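Local coordinates for protein spectinomycin 9-adenylyltransferase (Enterococcus faecalis, PDB 6SXJ) that transfers the adenylyl group of ATP to the 9-hydroxyl of spectinomycin, releasing diphosphate and making bacteria resistant to this antibiotic, at residues C189-L193 and A206-V210; L134-K138 and L154-F159; S128-I132 and D161-I166. Residue numbers count along the deposited sequence, not the author numbering.

Interaction 1 (C189-L193 and A206-V210); sequences CRMIL and AGNAV
Val210 lays its CG2 methyl over the turn that begins at Cys189, 3.5 Å from Cys189 O and 3.7 Å from Cys189 CB. Its t rotamer also brings CG2 to 4.1 Å from Leu193 CG, and its CG1 lies 4.5 Å from Ile192 CD1. Both segments are helical. Val210 N hydrogen-bonds to Ala206 O at 2.9 Å, and Leu193 N to Cys189 O at 3.2 Å. The two axes pass 8.7 Å apart and cross at +70°. The backbones come closest at Ala206 and Gly207, both small: CA of Arg190 and Ala206 are 5.2 Å apart, and CA of Cys189 and Gly207 5.7 Å. Ala206 CB is 3.7 Å from Arg190 N. Cys189 CB is 4.2 Å from Gly207 CA. Leu193, chi1 m and chi2 t, spans the gap with CD1 3.6 Å from Ala206 CB and 4.1 Å from Ala209 CB. Ile201 of the connecting loop touches Leu193 and Ala206. Cys189 also meets Ile222 of helix 216-229, and Ile192 meets helix 241-253. The contact is apolar packing between consecutive helices, 181-196 and 203-212, in the all-helical bundle of the aminoglycoside adenylyltransferase C-terminal domain.

Interaction 2 (L134-K138 and L154-F159); sequences LYQAK and LPDIPF
Apolar packing comes first. Segment 134-138 is helical, with Lys138 N hydrogen-bonded to Leu134 O at 2.8 Å. Segment 154-159 is an extended loop until Pro158, the N-cap of helix 159-173. The loop passes the helix so that CA of Tyr135 and Ile157 are 6.8 Å apart, and CA of Lys138 and Leu154 7.8 Å. Ile157, chi1 m and chi2 t, points at the helix. Its CD1 lies 3.6 Å from Leu134 CB and 4.1 Å from Tyr135 N. Leu134 (m, t) also places CD2 4.1 Å from Leu154 CD1. Both leucines reach Ile90 of strand 85-91, so this end of the contact continues onto the sheet. The side chain of Trp98 also touches Ile157. The aliphatic part of Lys138, t through chi3, packs on the loop as well. Its CE lies 3.6 Å from Leu154 O and 3.5 Å from Pro155 O, while CD is 4.0 Å from Leu154 CB.

The aromatic contact lies at the other end. Tyr135 and Phe159 both have chi1 t. The edge of Phe159 is turned toward the face of Tyr135 in an offset edge-to-face pair, with centroids 5.7 Å apart and planes at 60°. Tyr135 OH is 3.6 Å from Phe159 CD2.

The charged contact is made by Lys138, whose chi4 is m. NZ forms a long salt bridge to Asp156 OD1 at 3.8 Å, on the exposed side.

The arrangement joins a helix flanking the nucleotidyltransferase sheet to the loop that leads into the helical C-terminal domain, the two-domain architecture of aminoglycoside nucleotidyltransferases.

Interaction 3 (S128-I132 and D161-I166); sequences SDLTI and DVRRAI
This is a buried, mostly apolar contact between segment 128-132, which leads into helix 130-139, and the first turns of helix 159-173. It lies at the junction of the nucleotidyltransferase domain and the helical C-terminal domain. Segment 161-166 is regular helix, with Ala165 N hydrogen-bonded to Asp161 O and Ile166 N to Val162 O, both at 2.9 Å. On the other side, Thr131 N hydrogen-bonds to Ser128 O at 3.2 Å and Ile132 N to Asp129 O at 3.0 Å. CA of Ser128 lies 5.5 Å from CA of Ala165, and CA of Ile132 5.7 Å from CA of Val162. The small Ala165 faces segment 128-132, with its CA 3.6 Å from Ser128 OG. Thr131 (chi1 m) directs CG2 to 4.0 Å from Val162 CG2, while its OG1 hydrogen-bonds to His100. Asp161 OD1 is hydrogen-bonded to Trp98 NE1, and OD2 holds Arg164 in a salt bridge. Ile132 (m, t) sets CG1 3.6 Å from Ala165 CB and CD1 3.8 Å from Ile166 CG1.

How the interactions relate
Interactions 1 and 3 are buried and essentially apolar across their segments. Interaction 2 is only partly buried, and it adds a long salt bridge and an aromatic pair. Interactions 2 and 3 join the same two parts of the fold. Both use helix 130-139, and interaction 2 is nested within the loop that interaction 3 closes. Their centres are about 10 Å apart, and Tyr135 CG lies 3.6 Å from Val162 CG2. Interaction 1 lies wholly within the C-terminal domain, about 17 Å from interaction 3 between centres. The two still touch where Met191 CE packs 3.4 Å from Ile166 O. Interactions 1 and 2 do not touch.

Interaction 1 (C189-L193 and A206-V210)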
loop_
_atom_site.group_PDB
_atom_site.type_symbol
_atom_site.label_atom_id
_atom_site.label_comp_id
_atom_site.label_asym_id
_atom_site.label_seq_id
_atom_site.Cartn_x
_atom_site.Cartn_y
_atom_site.Cartn_z
ATOM N N CYS A 189 -14.128 2.914 1.157
ATOM C CA CYS A 189 -14.813 1.787 1.788
ATOM C C CYS A 189 -13.883 1.059 2.751
ATOM O O CYS A 189 -14.248 0.783 3.901
ATOM C CB CYS A 189 -15.340 0.830 0.722
ATOM S SG CYS A 189 -16.733 1.469 -0.224
ATOM N N ARG A 190 -12.673 0.728 2.292
ATOM C CA ARG A 190 -11.649 0.219 3.197
ATOM C C ARG A 190 -11.444 1.182 4.364
ATOM O O ARG A 190 -11.432 0.773 5.528
ATOM C CB ARG A 190 -10.337 0.002 2.434
ATOM C CG ARG A 190 -9.281 -0.785 3.203
ATOM C CD ARG A 190 -7.921 -0.754 2.509
ATOM N NE ARG A 190 -7.300 0.573 2.513
ATOM C CZ ARG A 190 -6.775 1.165 3.585
ATOM N NH1 ARG A 190 -6.791 0.559 4.766
ATOM N NH2 ARG A 190 -6.232 2.371 3.473
ATOM N N MET A 191 -11.302 2.477 4.049
ATOM C CA MET A 191 -11.052 3.488 5.080
ATOM C C MET A 191 -12.106 3.447 6.171
ATOM O O MET A 191 -11.796 3.632 7.358
ATOM C CB MET A 191 -11.051 4.876 4.452
ATOM C CG MET A 191 -9.795 5.269 3.718
ATOM S SD MET A 191 -9.866 7.023 3.376
ATOM C CE MET A 191 -8.188 7.386 2.891
ATOM N N ILE A 192 -13.366 3.216 5.802
ATOM C CA ILE A 192 -14.463 3.273 6.758
ATOM C C ILE A 192 -14.407 2.078 7.703
ATOM O O ILE A 192 -14.520 2.216 8.925
ATOM C CB ILE A 192 -15.811 3.354 6.018
ATOM C CG1 ILE A 192 -16.021 4.771 5.472
ATOM C CG2 ILE A 192 -16.943 2.954 6.948
ATOM C CD1 ILE A 192 -17.076 4.857 4.401
ATOM N N LEU A 193 -14.194 0.887 7.139
ATOM C CA LEU A 193 -14.102 -0.311 7.962
ATOM C C LEU A 193 -13.042 -0.164 9.038
ATOM O O LEU A 193 -13.342 -0.320 10.226
ATOM C CB LEU A 193 -13.818 -1.521 7.081
ATOM C CG LEU A 193 -15.059 -2.035 6.348
ATOM C CD1 LEU A 193 -14.744 -3.198 5.424
ATOM C CD2 LEU A 193 -16.154 -2.402 7.327
ATOM N N ALA A 206 -13.907 -5.119 1.176
ATOM C CA ALA A 206 -14.425 -3.926 1.836
ATOM C C ALA A 206 -15.531 -3.278 1.013
ATOM O O ALA A 206 -16.472 -2.711 1.577
ATOM C CB ALA A 206 -13.294 -2.928 2.090
ATOM N N GLY A 207 -15.446 -3.371 -0.316
ATOM C CA GLY A 207 -16.457 -2.747 -1.157
ATOM C C GLY A 207 -17.829 -3.368 -0.988
ATOM O O GLY A 207 -18.832 -2.662 -0.850
ATOM N N ASN A 208 -17.902 -4.699 -1.015
ATOM C CA ASN A 208 -19.178 -5.377 -0.830
ATOM C C ASN A 208 -19.653 -5.353 0.616
ATOM O O ASN A 208 -20.859 -5.470 0.857
ATOM C CB ASN A 208 -19.078 -6.823 -1.323
ATOM C CG ASN A 208 -18.394 -6.927 -2.677
ATOM O OD1 ASN A 208 -17.343 -6.328 -2.894
ATOM N ND2 ASN A 208 -18.993 -7.676 -3.594
ATOM N N ALA A 209 -18.744 -5.180 1.578
ATOM C CA ALA A 209 -19.167 -5.038 2.968
ATOM C C ALA A 209 -19.796 -3.671 3.216
ATOM O O ALA A 209 -20.799 -3.565 3.931
ATOM C CB ALA A 209 -17.978 -5.258 3.901
ATOM N N VAL A 210 -19.224 -2.613 2.635
ATOM C CA VAL A 210 -19.765 -1.272 2.854
ATOM C C VAL A 210 -20.981 -1.025 1.968
ATOM O O VAL A 210 -21.943 -0.372 2.388
ATOM C CB VAL A 210 -18.681 -0.204 2.622
ATOM C CG1 VAL A 210 -19.228 1.187 2.947
ATOM C CG2 VAL A 210 -17.444 -0.500 3.452
#

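Interaction 2 (L134-K138 and L154-F159)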
loop_
_atom_site.group_PDB
_atom_site.type_symbol
_atom_site.label_atom_id
_atom_site.label_comp_id
_atom_site.label_asym_id
_atom_site.label_seq_id
_atom_site.Cartn_x
_atom_site.Cartn_y
_atom_site.Cartn_z
ATOM N N LEU A 134 2.741 0.722 8.540
ATOM C CA LEU A 134 3.447 0.247 9.725
ATOM C C LEU A 134 2.471 -0.295 10.758
ATOM O O LEU A 134 2.765 -1.279 11.448
ATOM C CB LEU A 134 4.293 1.374 10.317
ATOM C CG LEU A 134 5.367 1.971 9.406
ATOM C CD1 LEU A 134 6.103 3.106 10.106
ATOM C CD2 LEU A 134 6.341 0.894 8.961
ATOM N N TYR A 135 1.301 0.330 10.882
ATOM C CA TYR A 135 0.278 -0.206 11.774
ATOM C C TYR A 135 -0.197 -1.568 11.284
ATOM O O TYR A 135 -0.289 -2.525 12.061
ATOM C CB TYR A 135 -0.891 0.773 11.875
ATOM C CG TYR A 135 -2.003 0.305 12.776
ATOM C CD1 TYR A 135 -1.978 0.570 14.140
ATOM C CD2 TYR A 135 -3.087 -0.401 12.263
ATOM C CE1 TYR A 135 -2.998 0.137 14.969
ATOM C CE2 TYR A 135 -4.109 -0.830 13.081
ATOM C CZ TYR A 135 -4.060 -0.562 14.431
ATOM O OH TYR A 135 -5.083 -0.991 15.245
ATOM N N GLN A 136 -0.504 -1.668 9.990
ATOM C CA GLN A 136 -0.905 -2.943 9.407
ATOM C C GLN A 136 0.196 -3.984 9.569
ATOM O O GLN A 136 -0.029 -5.067 10.116
ATOM C CB GLN A 136 -1.245 -2.738 7.930
ATOM C CG GLN A 136 -1.676 -3.984 7.189
ATOM C CD GLN A 136 -2.250 -3.673 5.815
ATOM O OE1 GLN A 136 -1.983 -2.622 5.242
ATOM N NE2 GLN A 136 -3.045 -4.594 5.285
ATOM N N ALA A 137 1.402 -3.664 9.095
ATOM C CA ALA A 137 2.503 -4.618 9.153
ATOM C C ALA A 137 2.803 -5.039 10.587
ATOM O O ALA A 137 3.042 -6.222 10.856
ATOM C CB ALA A 137 3.747 -4.013 8.504
ATOM N N LYS A 138 2.799 -4.084 11.520
ATOM C CA LYS A 138 3.141 -4.396 12.904
ATOM C C LYS A 138 2.187 -5.421 13.501
ATOM O O LYS A 138 2.594 -6.230 14.343
ATOM C CB LYS A 138 3.142 -3.116 13.744
ATOM C CG LYS A 138 3.815 -3.256 15.098
ATOM C CD LYS A 138 4.335 -1.917 15.618
ATOM C CE LYS A 138 4.862 -2.039 17.046
ATOM N NZ LYS A 138 3.760 -2.067 18.052
ATOM N N LEU A 154 10.025 -1.357 15.848
ATOM C CA LEU A 154 9.116 -0.237 15.684
ATOM C C LEU A 154 8.511 0.152 17.029
ATOM O O LEU A 154 8.094 -0.726 17.795
ATOM C CB LEU A 154 7.984 -0.586 14.710
ATOM C CG LEU A 154 8.273 -0.607 13.211
ATOM C CD1 LEU A 154 7.030 -1.119 12.489
ATOM C CD2 LEU A 154 8.672 0.755 12.707
ATOM N N PRO A 155 8.435 1.448 17.335
ATOM C CA PRO A 155 7.751 1.869 18.564
ATOM C C PRO A 155 6.255 1.610 18.477
ATOM O O PRO A 155 5.694 1.376 17.405
ATOM C CB PRO A 155 8.047 3.372 18.641
ATOM C CG PRO A 155 8.212 3.793 17.197
ATOM C CD PRO A 155 8.852 2.600 16.506
ATOM N N ASP A 156 5.605 1.653 19.638
ATOM C CA ASP A 156 4.150 1.630 19.659
ATOM C C ASP A 156 3.630 2.793 18.827
ATOM O O ASP A 156 4.114 3.922 18.952
ATOM C CB ASP A 156 3.635 1.713 21.095
ATOM C CG ASP A 156 4.077 0.529 21.941
ATOM O OD1 ASP A 156 4.684 -0.418 21.384
ATOM O OD2 ASP A 156 3.818 0.543 23.163
ATOM N N ILE A 157 2.683 2.517 17.945
ATOM C CA ILE A 157 2.120 3.546 17.075
ATOM C C ILE A 157 0.702 3.840 17.570
ATOM O O ILE A 157 -0.168 2.960 17.491
ATOM C CB ILE A 157 2.122 3.121 15.605
ATOM C CG1 ILE A 157 3.519 2.661 15.190
ATOM C CG2 ILE A 157 1.670 4.286 14.725
ATOM C CD1 ILE A 157 3.587 2.102 13.780
ATOM N N PRO A 158 0.427 5.036 18.082
ATOM C CA PRO A 158 -0.927 5.329 18.572
ATOM C C PRO A 158 -1.939 5.220 17.443
ATOM O O PRO A 158 -1.727 5.742 16.345
ATOM C CB PRO A 158 -0.815 6.765 19.098
ATOM C CG PRO A 158 0.308 7.368 18.310
ATOM C CD PRO A 158 1.286 6.237 18.077
ATOM N N PHE A 159 -3.042 4.527 17.714
ATOM C CA PHE A 159 -4.096 4.445 16.715
ATOM C C PHE A 159 -4.650 5.818 16.364
ATOM O O PHE A 159 -5.203 5.995 15.273
ATOM C CB PHE A 159 -5.219 3.546 17.204
ATOM C CG PHE A 159 -6.314 3.364 16.204
ATOM C CD1 PHE A 159 -7.475 4.105 16.294
ATOM C CD2 PHE A 159 -6.183 2.450 15.172
ATOM C CE1 PHE A 159 -8.490 3.936 15.377
ATOM C CE2 PHE A 159 -7.197 2.277 14.251
ATOM C CZ PHE A 159 -8.352 3.021 14.353
#

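Interaction 3 (S128-I132 and D161-I166)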
loop_
_atom_site.group_PDB
_atom_site.type_symbol
_atom_site.label_atom_id
_atom_site.label_comp_id
_atom_site.label_asym_id
_atom_site.label_seq_id
_atom_site.Cartn_x
_atom_site.Cartn_y
_atom_site.Cartn_z
ATOM N N SER A 128 2.355 10.204 5.227
ATOM C CA SER A 128 1.308 9.925 6.199
ATOM C C SER A 128 0.712 8.539 6.000
ATOM O O SER A 128 0.281 7.904 6.969
ATOM C CB SER A 128 0.214 10.989 6.107
ATOM O OG SER A 128 -1.050 10.433 6.413
ATOM N N ASP A 129 0.685 8.046 4.759
ATOM C CA ASP A 129 0.102 6.734 4.507
ATOM C C ASP A 129 0.939 5.623 5.124
ATOM O O ASP A 129 0.407 4.560 5.462
ATOM C CB ASP A 129 -0.047 6.507 3.004
ATOM C CG ASP A 129 -1.295 7.150 2.441
ATOM O OD1 ASP A 129 -2.305 7.222 3.169
ATOM O OD2 ASP A 129 -1.268 7.588 1.270
ATOM N N LEU A 130 2.248 5.842 5.270
ATOM C CA LEU A 130 3.111 4.835 5.871
ATOM C C LEU A 130 2.720 4.541 7.312
ATOM O O LEU A 130 3.025 3.457 7.824
ATOM C CB LEU A 130 4.567 5.294 5.792
ATOM C CG LEU A 130 5.614 4.383 6.426
ATOM C CD1 LEU A 130 5.678 3.026 5.742
ATOM C CD2 LEU A 130 6.965 5.076 6.376
ATOM N N THR A 131 2.046 5.474 7.980
ATOM C CA THR A 131 1.578 5.188 9.331
ATOM C C THR A 131 0.549 4.063 9.335
ATOM O O THR A 131 0.476 3.289 10.294
ATOM C CB THR A 131 0.989 6.451 9.968
ATOM O OG1 THR A 131 2.049 7.364 10.270
ATOM C CG2 THR A 131 0.239 6.106 11.251
ATOM N N ILE A 132 -0.275 3.978 8.295
ATOM C CA ILE A 132 -1.250 2.896 8.204
ATOM C C ILE A 132 -0.563 1.592 7.831
ATOM O O ILE A 132 -0.983 0.513 8.272
ATOM C CB ILE A 132 -2.335 3.270 7.183
ATOM C CG1 ILE A 132 -2.864 4.679 7.467
ATOM C CG2 ILE A 132 -3.476 2.277 7.218
ATOM C CD1 ILE A 132 -3.705 5.248 6.342
ATOM N N ASP A 161 -2.905 8.357 15.613
ATOM C CA ASP A 161 -2.147 8.758 14.433
ATOM C C ASP A 161 -2.635 8.026 13.191
ATOM O O ASP A 161 -2.594 8.581 12.089
ATOM C CB ASP A 161 -0.656 8.502 14.641
ATOM C CG ASP A 161 0.018 9.598 15.427
ATOM O OD1 ASP A 161 0.978 9.293 16.161
ATOM O OD2 ASP A 161 -0.406 10.764 15.309
ATOM N N VAL A 162 -3.105 6.788 13.346
ATOM C CA VAL A 162 -3.692 6.076 12.216
ATOM C C VAL A 162 -4.965 6.776 11.766
ATOM O O VAL A 162 -5.255 6.896 10.570
ATOM C CB VAL A 162 -3.954 4.606 12.590
ATOM C CG1 VAL A 162 -4.803 3.957 11.523
ATOM C CG2 VAL A 162 -2.625 3.853 12.778
ATOM N N ARG A 163 -5.737 7.268 12.716
ATOM C CA ARG A 163 -6.909 8.047 12.357
ATOM C C ARG A 163 -6.523 9.328 11.626
ATOM O O ARG A 163 -7.069 9.659 10.566
ATOM C CB ARG A 163 -7.686 8.361 13.624
ATOM C CG ARG A 163 -8.269 7.143 14.352
ATOM C CD ARG A 163 -9.560 7.542 15.107
ATOM N NE ARG A 163 -10.292 6.361 15.535
ATOM C CZ ARG A 163 -11.042 6.307 16.620
ATOM N NH1 ARG A 163 -11.148 7.382 17.383
ATOM N NH2 ARG A 163 -11.647 5.175 16.952
ATOM N N ARG A 164 -5.649 10.110 12.223
ATOM C CA ARG A 164 -5.173 11.268 11.503
ATOM C C ARG A 164 -4.702 10.907 10.111
ATOM O O ARG A 164 -4.796 11.733 9.200
ATOM C CB ARG A 164 -4.027 11.901 12.268
ATOM C CG ARG A 164 -3.521 13.228 11.692
ATOM C CD ARG A 164 -3.159 14.271 12.791
ATOM N NE ARG A 164 -2.244 13.717 13.776
ATOM C CZ ARG A 164 -0.962 14.043 13.852
ATOM N NH1 ARG A 164 -0.457 14.935 13.014
ATOM N NH2 ARG A 164 -0.191 13.474 14.763
ATOM N N ALA A 165 -4.099 9.722 9.951
ATOM C CA ALA A 165 -3.595 9.294 8.651
ATOM C C ALA A 165 -4.736 9.078 7.662
ATOM O O ALA A 165 -4.706 9.592 6.537
ATOM C CB ALA A 165 -2.775 8.013 8.826
ATOM N N ILE A 166 -5.753 8.315 8.066
ATOM C CA ILE A 166 -6.850 8.006 7.152
ATOM C C ILE A 166 -7.578 9.276 6.728
ATOM O O ILE A 166 -7.899 9.461 5.547
ATOM C CB ILE A 166 -7.812 6.996 7.804
ATOM C CG1 ILE A 166 -7.202 5.593 7.793
ATOM C CG2 ILE A 166 -9.162 7.012 7.085
ATOM C CD1 ILE A 166 -8.000 4.569 8.563
#